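Local coordinates for lectin (Pleurotus ostreatus, PDB 6LI7), which binds sugars, N-acetylgalactosamine among them, using a bound calcium ion to hold the sugar hydroxyls, at residues 254-259 against 281-286. Sequence-based numbering, arbitrary orientation.
Sequences VLIAAD and DAYTIP. With CA (calcium ion), chain E; NGA (2-acetamido-2-deoxy-beta-D-galactopyranose), chain I.
Val254 and Tyr283 face each other as a hydrogen-bonded antiparallel pair, and Ile256 and Asp281 form the next one. In the first, Val254 N gives its hydrogen to Tyr283 O at 2.8 Å, and Tyr283 N returns one to Val254 O over the same distance. The second pair repeats this, Asp281 N reaching Ile256 O at 2.9 Å in a nearly straight bond (173° at the hydrogen). Between them lies the non-hydrogen-bonded pair Leu255 and Ala282, where Ala282 CA comes within 3.1 Å of Val254 O as a CA-H...O contact.

Apolar contacts gather on the face bearing Val254, Ile256, Tyr283 and Ile285. Ile256 CG2, set between its own backbone N and carbonyl carbon, meets the edge of the Tyr283 ring near its plane, 3.8 Å from CE2. Val254 CG2 touches Ile285 CD1 at 3.7 Å. Tyr283 OH and Asp281 OD2 are both hydrogen-bonded to Tyr262 OH, which ties the polar ends together.

Beyond the paired region, Asp259 binds calcium through OD1, while OD2 lies 2.5 Å from O4 of the N-acetylgalactosamine; O3 and O4 of the sugar also coordinate the metal. Asp260, Asn301, Gly303 and Pro305 complete the site.

Strand 249-259 is flanked by 281-285 and 307-316 in one antiparallel sheet, and its Val254/Ile256 face packs on strands 261-266 and 293-301 of another.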
loop_
_atom_site.group_PDB
_atom_site.type_symbol
_atom_site.label_atom_id
_atom_site.label_comp_id
_atom_site.label_asym_id
_atom_site.label_seq_id
_atom_site.Cartn_x
_atom_site.Cartn_y
_atom_site.Cartn_z
ATOM N N VAL A 254 6.350 -3.937 2.512
ATOM C CA VAL A 254 6.953 -3.954 3.865
ATOM C C VAL A 254 7.604 -2.599 4.098
ATOM O O VAL A 254 8.317 -2.124 3.204
ATOM C CB VAL A 254 8.003 -5.069 3.992
ATOM C CG1 VAL A 254 8.623 -5.088 5.380
ATOM C CG2 VAL A 254 7.397 -6.405 3.624
ATOM N N LEU A 255 7.309 -2.011 5.235
ATOM C CA LEU A 255 7.963 -0.778 5.705
ATOM C C LEU A 255 8.703 -1.145 6.986
ATOM O O LEU A 255 8.057 -1.679 7.904
ATOM C CB LEU A 255 6.906 0.296 5.940
ATOM C CG LEU A 255 7.501 1.608 6.467
ATOM C CD1 LEU A 255 8.430 2.235 5.438
ATOM C CD2 LEU A 255 6.391 2.570 6.872
ATOM N N ILE A 256 9.995 -0.850 7.071
ATOM C CA ILE A 256 10.802 -1.295 8.221
ATOM C C ILE A 256 11.918 -0.299 8.548
ATOM O O ILE A 256 12.521 0.295 7.663
ATOM C CB ILE A 256 11.344 -2.702 7.919
ATOM C CG1 ILE A 256 12.203 -3.255 9.058
ATOM C CG2 ILE A 256 12.050 -2.722 6.577
ATOM C CD1 ILE A 256 12.431 -4.778 8.974
ATOM N N ALA A 257 12.258 -0.248 9.819
ATOM C CA ALA A 257 13.409 0.524 10.325
ATOM C C ALA A 257 13.921 -0.190 11.577
ATOM O O ALA A 257 13.118 -0.819 12.318
ATOM C CB ALA A 257 12.961 1.963 10.651
ATOM N N ALA A 258 15.191 -0.006 11.894
ATOM C CA ALA A 258 15.738 -0.575 13.134
ATOM C C ALA A 258 16.806 0.345 13.749
ATOM O O ALA A 258 17.629 0.890 13.032
ATOM C CB ALA A 258 16.306 -1.950 12.843
ATOM N N ASP A 259 16.840 0.347 15.071
ATOM C CA ASP A 259 17.947 0.878 15.879
ATOM C C ASP A 259 18.878 -0.264 16.330
ATOM O O ASP A 259 18.409 -1.020 17.174
ATOM C CB ASP A 259 17.410 1.619 17.092
ATOM C CG ASP A 259 18.506 2.209 17.971
ATOM O OD1 ASP A 259 19.691 1.848 17.769
ATOM O OD2 ASP A 259 18.161 3.065 18.799
ATOM N N ASP A 281 12.860 1.958 5.339
ATOM C CA ASP A 281 12.994 1.324 3.991
ATOM C C ASP A 281 11.661 0.649 3.641
ATOM O O ASP A 281 10.990 0.083 4.536
ATOM C CB ASP A 281 14.137 0.301 4.018
ATOM C CG ASP A 281 15.459 0.899 4.473
ATOM O OD1 ASP A 281 15.744 1.992 3.958
ATOM O OD2 ASP A 281 16.151 0.348 5.421
ATOM N N ALA A 282 11.302 0.651 2.376
ATOM C CA ALA A 282 10.053 0.051 1.884
ATOM C C ALA A 282 10.448 -0.970 0.825
ATOM O O ALA A 282 11.340 -0.672 -0.001
ATOM C CB ALA A 282 9.103 1.083 1.340
ATOM N N TYR A 283 9.775 -2.113 0.841
ATOM C CA TYR A 283 10.041 -3.195 -0.132
ATOM C C TYR A 283 8.727 -3.741 -0.671
ATOM O O TYR A 283 7.682 -3.691 0.015
ATOM C CB TYR A 283 10.857 -4.312 0.513
ATOM C CG TYR A 283 12.165 -3.901 1.137
ATOM C CD1 TYR A 283 13.328 -3.855 0.402
ATOM C CD2 TYR A 283 12.243 -3.589 2.483
ATOM C CE1 TYR A 283 14.527 -3.457 0.977
ATOM C CE2 TYR A 283 13.437 -3.229 3.084
ATOM C CZ TYR A 283 14.583 -3.140 2.321
ATOM O OH TYR A 283 15.757 -2.814 2.924
ATOM N N THR A 284 8.791 -4.244 -1.898
ATOM C CA THR A 284 7.692 -4.961 -2.563
ATOM C C THR A 284 8.130 -6.420 -2.667
ATOM O O THR A 284 9.282 -6.669 -3.038
ATOM C CB THR A 284 7.400 -4.368 -3.947
ATOM O OG1 THR A 284 6.818 -3.095 -3.686
ATOM C CG2 THR A 284 6.395 -5.175 -4.752
ATOM N N ILE A 285 7.247 -7.327 -2.277
ATOM C CA ILE A 285 7.428 -8.801 -2.446
ATOM C C ILE A 285 6.327 -9.239 -3.404
ATOM O O ILE A 285 5.158 -9.322 -3.052
ATOM C CB ILE A 285 7.412 -9.502 -1.071
ATOM C CG1 ILE A 285 8.526 -8.913 -0.196
ATOM C CG2 ILE A 285 7.584 -11.025 -1.251
ATOM C CD1 ILE A 285 8.188 -9.029 1.202
ATOM N N PRO A 286 6.633 -9.322 -4.704
ATOM C CA PRO A 286 5.608 -9.553 -5.717
ATOM C C PRO A 286 5.325 -11.056 -5.919
ATOM O O PRO A 286 4.418 -11.413 -6.666
ATOM C CB PRO A 286 6.322 -8.995 -6.940
ATOM C CG PRO A 286 7.747 -9.457 -6.734
ATOM C CD PRO A 286 7.989 -9.246 -5.258
HETATM CA CA CA E . 21.261 1.490 19.475
HETATM C C1 NGA I . 22.486 6.487 20.476
HETATM C C2 NGA I . 22.988 5.056 20.134
HETATM C C3 NGA I . 22.289 4.619 18.833
HETATM C C4 NGA I . 20.782 4.801 19.037
HETATM C C5 NGA I . 20.378 6.165 19.674
HETATM C C6 NGA I . 18.880 6.235 19.880
HETATM C C7 NGA I . 25.180 4.424 21.090
HETATM C C8 NGA I . 26.660 4.376 20.809
HETATM N N2 NGA I . 24.470 4.979 20.100
HETATM O O1 NGA I . 23.180 7.035 21.542
HETATM O O3 NGA I . 22.520 3.202 18.489
HETATM O O4 NGA I . 20.338 3.683 19.900
HETATM O O5 NGA I . 21.115 6.333 20.933
HETATM O O6 NGA I . 18.455 7.458 20.384
HETATM O O7 NGA I . 24.730 3.983 22.177
#